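Local coordinates for protein nucleoside diphosphate kinase (Aquifex aeolicus, PDB 3ZTP) that probably transfers the gamma phosphate of ATP to the beta phosphate of nucleoside diphosphates through a phosphorylated active-site intermediate, working as a homotetramer, at residues L7-P12 against G48-V53; G21-R26 against A108-D113; A75-E80 against K84-I89. All blocks are in the same frame, centred on the assembly; numbering follows the deposited sequence. Where two conformers were deposited one is given.

Contact 1: residues L7-P12 against G48-V53; sequences LIIVKP and GEFYYV. With SO4 (sulfate ion), chain D.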
loop_
_atom_site.group_PDB
_atom_site.type_symbol
_atom_site.label_atom_id
_atom_site.label_comp_id
_atom_site.label_asym_id
_atom_site.label_seq_id
_atom_site.Cartn_x
_atom_site.Cartn_y
_atom_site.Cartn_z
ATOM N N LEU A 7 2.403 -13.923 12.139
ATOM C CA LEU A 7 3.222 -13.188 11.175
ATOM C C LEU A 7 4.584 -13.842 11.075
ATOM O O LEU A 7 5.217 -14.093 12.108
ATOM C CB LEU A 7 3.395 -11.742 11.625
ATOM C CG LEU A 7 4.139 -10.893 10.581
ATOM C CD1 LEU A 7 3.221 -10.422 9.473
ATOM C CD2 LEU A 7 4.898 -9.731 11.196
ATOM N N ILE A 8 5.060 -14.067 9.849
ATOM C CA ILE A 8 6.470 -14.370 9.635
ATOM C C ILE A 8 7.133 -13.239 8.875
ATOM O O ILE A 8 6.505 -12.549 8.058
ATOM C CB ILE A 8 6.726 -15.714 8.917
ATOM C CG1 ILE A 8 6.044 -15.764 7.539
ATOM C CG2 ILE A 8 6.286 -16.863 9.798
ATOM C CD1 ILE A 8 6.553 -16.880 6.627
ATOM N N ILE A 9 8.420 -13.037 9.155
ATOM C CA ILE A 9 9.255 -12.144 8.329
ATOM C C ILE A 9 10.499 -12.913 7.933
ATOM O O ILE A 9 11.227 -13.401 8.802
ATOM C CB ILE A 9 9.671 -10.852 9.044
ATOM C CG1 ILE A 9 8.434 -10.141 9.581
ATOM C CG2 ILE A 9 10.420 -9.977 8.064
ATOM C CD1 ILE A 9 8.773 -8.895 10.418
ATOM N N VAL A 10 10.744 -12.998 6.627
ATOM C CA VAL A 10 11.983 -13.580 6.103
ATOM C C VAL A 10 13.027 -12.486 6.153
ATOM O O VAL A 10 12.843 -11.416 5.545
ATOM C CB VAL A 10 11.780 -14.135 4.695
ATOM C CG1 VAL A 10 13.084 -14.686 4.115
ATOM C CG2 VAL A 10 10.689 -15.203 4.714
ATOM N N LYS A 11 14.080 -12.718 6.921
ATOM C CA LYS A 11 15.048 -11.692 7.274
ATOM C C LYS A 11 16.089 -11.525 6.169
ATOM O O LYS A 11 16.199 -12.344 5.249
ATOM C CB LYS A 11 15.712 -12.039 8.607
ATOM C CG LYS A 11 14.761 -12.194 9.761
ATOM C CD LYS A 11 15.485 -12.453 11.081
ATOM C CE LYS A 11 14.579 -12.400 12.288
ATOM N NZ LYS A 11 15.265 -12.758 13.540
ATOM N N PRO A 12 16.875 -10.446 6.234
ATOM C CA PRO A 12 17.765 -10.180 5.104
ATOM C C PRO A 12 18.816 -11.263 4.850
ATOM O O PRO A 12 19.286 -11.394 3.708
ATOM C CB PRO A 12 18.398 -8.824 5.460
ATOM C CG PRO A 12 17.387 -8.171 6.303
ATOM C CD PRO A 12 16.816 -9.292 7.152
ATOM N N GLY A 48 12.688 -0.419 14.824
ATOM C CA GLY A 48 12.722 -0.183 16.259
ATOM C C GLY A 48 11.351 -0.222 16.925
ATOM O O GLY A 48 11.190 -0.762 18.037
ATOM N N GLU A 49 10.355 0.354 16.249
ATOM C CA GLU A 49 8.987 0.309 16.740
ATOM C C GLU A 49 8.422 -1.104 16.702
ATOM O O GLU A 49 7.740 -1.521 17.628
ATOM C CB GLU A 49 8.095 1.227 15.903
ATOM C CG GLU A 49 8.395 2.706 16.110
ATOM C CD GLU A 49 7.575 3.615 15.204
ATOM O OE1 GLU A 49 6.744 3.134 14.401
ATOM O OE2 GLU A 49 7.763 4.847 15.337
ATOM N N PHE A 50 8.693 -1.834 15.627
ATOM C CA PHE A 50 8.211 -3.207 15.527
ATOM C C PHE A 50 8.749 -4.029 16.684
ATOM O O PHE A 50 8.019 -4.800 17.295
ATOM C CB PHE A 50 8.636 -3.807 14.189
ATOM C CG PHE A 50 8.153 -5.226 13.974
ATOM C CD1 PHE A 50 6.928 -5.467 13.386
ATOM C CD2 PHE A 50 8.910 -6.312 14.362
ATOM C CE1 PHE A 50 6.476 -6.755 13.175
ATOM C CE2 PHE A 50 8.443 -7.614 14.181
ATOM C CZ PHE A 50 7.219 -7.829 13.578
ATOM N N TYR A 51 10.027 -3.829 16.984
ATOM C CA TYR A 51 10.725 -4.566 18.041
ATOM C C TYR A 51 10.817 -3.803 19.360
ATOM O O TYR A 51 11.745 -4.018 20.147
ATOM C CB TYR A 51 12.135 -4.900 17.553
ATOM C CG TYR A 51 12.170 -5.993 16.526
ATOM C CD1 TYR A 51 11.856 -7.296 16.865
ATOM C CD2 TYR A 51 12.542 -5.732 15.218
ATOM C CE1 TYR A 51 11.903 -8.316 15.920
ATOM C CE2 TYR A 51 12.603 -6.736 14.286
ATOM C CZ TYR A 51 12.281 -8.020 14.644
ATOM O OH TYR A 51 12.343 -9.034 13.701
ATOM N N TYR A 52 9.851 -2.935 19.618
ATOM C CA TYR A 52 9.926 -2.080 20.802
ATOM C C TYR A 52 10.079 -2.835 22.116
ATOM O O TYR A 52 10.673 -2.323 23.063
ATOM C CB TYR A 52 8.694 -1.174 20.850
ATOM C CG TYR A 52 7.458 -1.834 21.413
ATOM C CD1 TYR A 52 6.600 -2.565 20.601
ATOM C CD2 TYR A 52 7.133 -1.700 22.761
ATOM C CE1 TYR A 52 5.466 -3.161 21.113
ATOM C CE2 TYR A 52 6.003 -2.292 23.283
ATOM C CZ TYR A 52 5.167 -3.014 22.453
ATOM O OH TYR A 52 4.043 -3.604 22.969
ATOM N N VAL A 53 9.562 -4.053 22.189
ATOM C CA VAL A 53 9.683 -4.853 23.412
ATOM C C VAL A 53 11.147 -5.178 23.744
ATOM O O VAL A 53 11.506 -5.374 24.912
ATOM C CB VAL A 53 8.862 -6.156 23.300
ATOM C CG1 VAL A 53 9.190 -7.111 24.443
ATOM C CG2 VAL A 53 7.374 -5.829 23.291
HETATM S S SO4 D . 13.126 -12.032 15.846
HETATM O O1 SO4 D . 13.205 -13.442 15.482
HETATM O O2 SO4 D . 12.010 -11.839 16.771
HETATM O O3 SO4 D . 14.319 -11.577 16.555
HETATM O O4 SO4 D . 12.989 -11.221 14.667
#
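With CG anti to the backbone N in both (chi1 -179° and -175°), Phe50, from the end of helix 44-50, and Leu7, on strand 3-10, point at each other from opposite directions. Leu7 CD2 arrives at the edge of the Phe50 ring, close to its plane, 3.8 Å from CZ. Two residues along the strand, Ile9 stretches its chain toward the same corner, and its CD1 reaches Phe50 CZ obliquely at 3.7 Å. One aromatic corner thus rests against two methyl groups of the strand.

Beside this apolar patch the contact turns polar. Lys11, extended beyond CG, and Tyr51 bring their ends near each other, and a sulfate ion, probably from the crystallisation liquor, bridges them. Tyr51 OH donates to sulfate O4, which lies at the edge of its ring; the bond from Tyr51 OH to sulfate O4 is very short at 2.5 Å, and its exact length deserves caution. Lys11 NZ adds weak bonds to sulfate O1 and O4, at 2.9 and 3.0 Å, while its stronger partner is Asn117 OD1. The sulfate also bonds to ND1 of His120, the predicted phosphohistidine, and Lys11 is a predicted ATP-binding residue, so the ion probably occupies a spot where a phosphate would sit. Phe50 CD2 stands 3.6 Å above the Tyr51 ring, over its centre, setting the apolar and polar halves side by side.

Around them, His120 on strand 119-121 meets Phe50 edge-to-face, and helix 60-67 presses Leu63 and Met67 on Tyr51. Helix 125-135 also packs here, with Glu131 touching both Leu7 and Phe50 and Ile132 touching Leu7.

Contact 2: residues G21-R26 against A108-D113; sequences GKILDR and AQFGTD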
loop_
_atom_site.group_PDB
_atom_site.type_symbol
_atom_site.label_atom_id
_atom_site.label_comp_id
_atom_site.label_asym_id
_atom_site.label_seq_id
_atom_site.Cartn_x
_atom_site.Cartn_y
_atom_site.Cartn_z
ATOM N N GLY A 21 11.669 -18.434 -1.574
ATOM C CA GLY A 21 10.708 -19.342 -2.155
ATOM C C GLY A 21 10.633 -20.676 -1.432
ATOM O O GLY A 21 9.543 -21.202 -1.213
ATOM N N LYS A 22 11.781 -21.217 -1.052
ATOM C CA LYS A 22 11.811 -22.468 -0.312
ATOM C C LYS A 22 11.108 -22.316 1.039
ATOM O O LYS A 22 10.393 -23.211 1.490
ATOM C CB LYS A 22 13.248 -22.933 -0.093
ATOM C CG LYS A 22 13.963 -23.311 -1.381
ATOM C CD LYS A 22 15.333 -23.899 -1.076
ATOM C CE LYS A 22 16.094 -24.341 -2.347
ATOM N NZ LYS A 22 16.571 -23.179 -3.132
ATOM N N ILE A 23 11.275 -21.165 1.682
ATOM C CA ILE A 23 10.628 -20.935 2.963
ATOM C C ILE A 23 9.108 -20.842 2.797
ATOM O O ILE A 23 8.354 -21.471 3.540
ATOM C CB ILE A 23 11.215 -19.702 3.630
ATOM C CG1 ILE A 23 12.654 -19.996 4.049
ATOM C CG2 ILE A 23 10.382 -19.292 4.830
ATOM C CD1 ILE A 23 13.420 -18.769 4.532
ATOM N N LEU A 24 8.635 -20.063 1.817
ATOM C CA LEU A 24 7.204 -19.988 1.579
ATOM C C LEU A 24 6.634 -21.352 1.225
ATOM O O LEU A 24 5.564 -21.729 1.719
ATOM C CB LEU A 24 6.863 -18.960 0.500
ATOM C CG LEU A 24 7.187 -17.524 0.879
ATOM C CD1 LEU A 24 6.872 -16.607 -0.287
ATOM C CD2 LEU A 24 6.406 -17.068 2.133
ATOM N N ASP A 25 7.336 -22.107 0.375
ATOM C CA ASP A 25 6.897 -23.439 -0.017
ATOM C C ASP A 25 6.676 -24.304 1.221
ATOM O O ASP A 25 5.680 -25.024 1.337
ATOM C CB ASP A 25 7.921 -24.099 -0.954
ATOM C CG ASP A 25 7.462 -25.441 -1.452
ATOM O OD1 ASP A 25 6.328 -25.578 -1.895
ATOM O OD2 ASP A 25 8.258 -26.401 -1.367
ATOM N N ARG A 26 7.615 -24.254 2.165
ATOM C CA ARG A 26 7.484 -25.073 3.340
ATOM C C ARG A 26 6.182 -24.780 4.094
ATOM O O ARG A 26 5.454 -25.679 4.502
ATOM C CB ARG A 26 8.670 -24.861 4.274
ATOM C CG ARG A 26 8.555 -25.590 5.615
ATOM C CD ARG A 26 8.447 -27.138 5.439
ATOM N NE ARG A 26 8.658 -27.776 6.732
ATOM C CZ ARG A 26 9.849 -27.885 7.308
ATOM N NH1 ARG A 26 10.940 -27.534 6.645
ATOM N NH2 ARG A 26 9.939 -28.396 8.507
ATOM N N ALA A 108 17.449 -24.265 10.960
ATOM C CA ALA A 108 18.501 -25.225 10.677
ATOM C C ALA A 108 18.910 -25.156 9.218
ATOM O O ALA A 108 20.102 -25.240 8.893
ATOM C CB ALA A 108 18.071 -26.618 11.042
ATOM N N GLN A 109 17.937 -25.040 8.329
ATOM C CA GLN A 109 18.204 -25.068 6.893
ATOM C C GLN A 109 18.824 -23.797 6.365
ATOM O O GLN A 109 19.688 -23.847 5.492
ATOM C CB GLN A 109 16.910 -25.348 6.137
ATOM C CG GLN A 109 16.430 -26.768 6.374
ATOM C CD GLN A 109 17.203 -27.780 5.538
ATOM O OE1 GLN A 109 17.751 -28.784 6.062
ATOM N NE2 GLN A 109 17.237 -27.540 4.230
ATOM N N PHE A 110 18.396 -22.650 6.903
ATOM C CA PHE A 110 18.729 -21.358 6.292
ATOM C C PHE A 110 19.343 -20.341 7.247
ATOM O O PHE A 110 19.791 -19.284 6.805
ATOM C CB PHE A 110 17.471 -20.747 5.621
ATOM C CG PHE A 110 16.850 -21.651 4.605
ATOM C CD1 PHE A 110 17.558 -22.022 3.474
ATOM C CD2 PHE A 110 15.615 -22.180 4.814
ATOM C CE1 PHE A 110 16.993 -22.896 2.533
ATOM C CE2 PHE A 110 15.042 -23.063 3.880
ATOM C CZ PHE A 110 15.754 -23.415 2.746
ATOM N N GLY A 111 19.310 -20.624 8.543
ATOM C CA GLY A 111 19.846 -19.727 9.548
ATOM C C GLY A 111 21.334 -19.896 9.729
ATOM O O GLY A 111 21.885 -20.994 9.665
ATOM N N THR A 112 22.011 -18.785 9.978
ATOM C CA THR A 112 23.450 -18.775 10.221
ATOM C C THR A 112 23.789 -18.953 11.689
ATOM O O THR A 112 24.600 -19.815 12.017
ATOM C CB THR A 112 24.050 -17.461 9.691
ATOM O OG1 THR A 112 23.799 -17.355 8.283
ATOM C CG2 THR A 112 25.547 -17.394 9.937
ATOM N N ASP A 113 23.165 -18.179 12.562
ATOM C CA ASP A 113 23.562 -18.150 13.964
ATOM C C ASP A 113 22.349 -17.719 14.795
ATOM O O ASP A 113 21.200 -17.865 14.323
ATOM C CB ASP A 113 24.801 -17.248 14.133
ATOM C CG ASP A 113 24.603 -15.879 13.547
ATOM O OD1 ASP A 113 23.550 -15.295 13.832
ATOM O OD2 ASP A 113 25.481 -15.369 12.824
#
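The Lys22 and Phe110 side chains cross at about a right angle, and the lysine can be traced atom by atom. Its CB sits 3.8 Å from Phe110 CZ. Farther out, Lys22 CD comes back to the same ring, 3.9 Å from Phe110 CZ and 4.1 Å from CE1, so the aliphatic stem meets the outer end of the ring obliquely. Beyond CD the chain bends (chi4 72°), and NZ ends in a salt bridge with Asp25 OD1 of the second subunit.

In the ferredoxin-like fold of this family, helix 20-29 is the first crossover helix, and here it lies at a subunit interface, Leu24 packing on Leu24 of the second subunit. Helix 106-110 belongs to the long excursion before strand 119-121 known as the Kpn loop, and Phe110, at its end, fastens that loop to the crossover helix.

Ile23 slides past the phenyl group in the opposite direction, its CG1 3.8 Å from Phe110 CD2. Within the loop itself, Gln109 CB lies 3.6 Å above one face of the Phe110 ring, offset toward the rim, while Ala19 and Ala118 also touch Phe110.

Contact 3: residues A75-E80 against K84-I89; sequences AVLEGE and KRVREI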
loop_
_atom_site.group_PDB
_atom_site.type_symbol
_atom_site.label_atom_id
_atom_site.label_comp_id
_atom_site.label_asym_id
_atom_site.label_seq_id
_atom_site.Cartn_x
_atom_site.Cartn_y
_atom_site.Cartn_z
ATOM N N ALA A 75 4.675 -12.328 5.738
ATOM C CA ALA A 75 3.465 -13.052 5.373
ATOM C C ALA A 75 2.620 -13.286 6.591
ATOM O O ALA A 75 3.151 -13.488 7.696
ATOM C CB ALA A 75 3.810 -14.391 4.742
ATOM N N VAL A 76 1.310 -13.237 6.407
ATOM C CA VAL A 76 0.399 -13.682 7.433
ATOM C C VAL A 76 0.024 -15.117 7.083
ATOM O O VAL A 76 -0.423 -15.392 5.969
ATOM C CB VAL A 76 -0.874 -12.812 7.482
ATOM C CG1 VAL A 76 -1.871 -13.384 8.489
ATOM C CG2 VAL A 76 -0.515 -11.373 7.823
ATOM N N LEU A 77 0.223 -16.015 8.040
ATOM C CA LEU A 77 -0.099 -17.424 7.894
ATOM C C LEU A 77 -1.278 -17.755 8.769
ATOM O O LEU A 77 -1.305 -17.407 9.951
ATOM C CB LEU A 77 1.100 -18.289 8.308
ATOM C CG LEU A 77 2.389 -18.025 7.548
ATOM C CD1 LEU A 77 3.436 -18.970 8.065
ATOM C CD2 LEU A 77 2.195 -18.194 6.056
ATOM N N GLU A 78 -2.254 -18.463 8.200
ATOM C CA GLU A 78 -3.463 -18.859 8.911
ATOM C C GLU A 78 -3.636 -20.366 8.911
ATOM O O GLU A 78 -3.481 -21.021 7.892
ATOM C CB GLU A 78 -4.667 -18.185 8.251
ATOM C CG GLU A 78 -6.003 -18.499 8.894
ATOM C CD GLU A 78 -7.131 -17.787 8.172
ATOM O OE1 GLU A 78 -7.204 -16.541 8.266
ATOM O OE2 GLU A 78 -7.919 -18.454 7.478
ATOM N N GLY A 79 -3.954 -20.903 10.071
ATOM C CA GLY A 79 -4.253 -22.317 10.181
ATOM C C GLY A 79 -4.470 -22.730 11.619
ATOM O O GLY A 79 -4.269 -21.960 12.544
ATOM N N GLU A 80 -4.910 -23.968 11.810
ATOM C CA GLU A 80 -5.106 -24.507 13.156
ATOM C C GLU A 80 -3.804 -24.440 13.962
ATOM O O GLU A 80 -2.757 -24.861 13.478
ATOM C CB GLU A 80 -5.576 -25.951 13.044
ATOM C CG GLU A 80 -5.761 -26.657 14.369
ATOM C CD GLU A 80 -6.836 -26.032 15.223
ATOM O OE1 GLU A 80 -7.815 -25.488 14.668
ATOM O OE2 GLU A 80 -6.699 -26.085 16.460
ATOM N N LYS A 84 1.878 -21.759 17.453
ATOM C CA LYS A 84 2.780 -22.786 17.957
ATOM C C LYS A 84 3.383 -23.624 16.817
ATOM O O LYS A 84 4.556 -23.966 16.842
ATOM C CB LYS A 84 2.058 -23.691 18.953
ATOM C CG LYS A 84 2.844 -24.906 19.409
ATOM C CD LYS A 84 1.985 -25.768 20.333
ATOM C CE LYS A 84 2.729 -26.990 20.841
ATOM N NZ LYS A 84 1.876 -27.808 21.746
ATOM N N ARG A 85 2.577 -23.972 15.828
ATOM C CA ARG A 85 3.070 -24.848 14.775
ATOM C C ARG A 85 4.143 -24.147 13.953
ATOM O O ARG A 85 5.149 -24.751 13.583
ATOM C CB ARG A 85 1.938 -25.340 13.881
ATOM C CG ARG A 85 1.069 -26.421 14.501
ATOM C CD ARG A 85 -0.183 -26.723 13.661
ATOM N NE ARG A 85 0.161 -27.217 12.332
ATOM C CZ ARG A 85 -0.570 -27.018 11.233
ATOM N NH1 ARG A 85 -1.704 -26.331 11.268
ATOM N NH2 ARG A 85 -0.160 -27.507 10.076
ATOM N N VAL A 86 3.952 -22.869 13.652
ATOM C CA VAL A 86 4.953 -22.117 12.917
ATOM C C VAL A 86 6.250 -22.022 13.732
ATOM O O VAL A 86 7.354 -22.179 13.167
ATOM C CB VAL A 86 4.397 -20.741 12.468
ATOM C CG1 VAL A 86 5.495 -19.788 11.989
ATOM C CG2 VAL A 86 3.367 -20.960 11.364
ATOM N N ARG A 87 6.161 -21.854 15.047
ATOM C CA ARG A 87 7.388 -21.820 15.844
ATOM C C ARG A 87 8.111 -23.173 15.883
ATOM O O ARG A 87 9.348 -23.221 15.978
ATOM C CB ARG A 87 7.106 -21.267 17.236
ATOM C CG ARG A 87 6.784 -19.771 17.205
ATOM C CD ARG A 87 6.336 -19.250 18.566
ATOM N NE ARG A 87 7.393 -19.376 19.563
ATOM C CZ ARG A 87 7.614 -20.466 20.296
ATOM N NH1 ARG A 87 6.853 -21.543 20.152
ATOM N NH2 ARG A 87 8.604 -20.480 21.178
ATOM N N GLU A 88 7.365 -24.267 15.763
ATOM C CA GLU A 88 7.965 -25.609 15.681
ATOM C C GLU A 88 8.656 -25.825 14.333
ATOM O O GLU A 88 9.691 -26.480 14.225
ATOM C CB GLU A 88 6.874 -26.666 15.869
ATOM C CG GLU A 88 6.386 -26.804 17.301
ATOM C CD GLU A 88 5.196 -27.737 17.447
ATOM O OE1 GLU A 88 4.641 -28.190 16.421
ATOM O OE2 GLU A 88 4.813 -28.007 18.601
ATOM N N ILE A 89 8.059 -25.290 13.282
ATOM C CA ILE A 89 8.631 -25.396 11.957
ATOM C C ILE A 89 9.905 -24.564 11.822
ATOM O O ILE A 89 10.846 -24.980 11.136
ATOM C CB ILE A 89 7.587 -24.984 10.912
ATOM C CG1 ILE A 89 6.469 -26.027 10.831
ATOM C CG2 ILE A 89 8.212 -24.778 9.516
ATOM C CD1 ILE A 89 5.167 -25.494 10.247
#
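Arg85 and Glu80 bury the largest areas here, and what joins them is a side chain gripping a backbone carbonyl. Arg85 bends at chi3 (62°), which swings its guanidinium back toward the corner the chain turns after strand 72-78. Arg85 NH1 then donates to Glu80 O over 2.9 Å, nearly straight at 165°. The fit is flat on both sides: the oxygen lies only 6° out of the guanidinium plane, at its edge, and the donor lies in the carbonyl plane, on a lone pair. Glu80 O sits on the CD side of that edge, with Arg85 CD 3.2 Å from it. The carboxylate of Glu80 plays no part in this bond; its end leads away from the helix, and OE2 is hydrogen-bonded to the backbone N of Ala2, the first modelled residue.

The third residue is Leu77, which is buried. Its CD1 meets Val86 CG2 at 3.9 Å, the two side chains crossing obliquely between strand and helix, and Phe27 of helix 20-29 packs against both. This is the start of the second beta-alpha-beta crossover of the ferredoxin-like fold: strand 72-78 turns a corner at Gly79 and, a few residues on, enters helix 82-90, which lies back over the sheet. The same helix carries Arg87, predicted to bind ATP. Phe32 also touches Arg85.

A leucine in place of Arg85 has no N-H to offer, so the Glu80 carbonyl would be left without this donor and the corner would probably be freer to shift against the helix.

The chemistry is split in two. Leu77 and Val86 give a buried apolar contact, whereas on the more exposed side the guanidinium, a positive group, is hydrogen-bonded to a neutral carbonyl, so the hold depends on where the backbone runs and not on the Glu80 carboxylate.

How the contacts relate
From the N terminus, the chain leaves strand 3-10 and closes its first loop at contact 1, after passing through helix 20-29 and strand 33-40. Contact 2 opens within that loop, at 21-26, and closes only at 108-113, so the two cross. Contact 3 opens and closes after contact 1 and falls wholly within the span of contact 2. They tie both sides of the sheet: contact 1 joins strand 3-10 to helix 44-50, contact 3 sets helix 82-90 on strand 72-78, and contact 2 links the first crossover helix to the Kpn loop. Ile8 and Ala75 pair on adjacent strands, Val10 packs on Ile23, and Arg26 on Ile89.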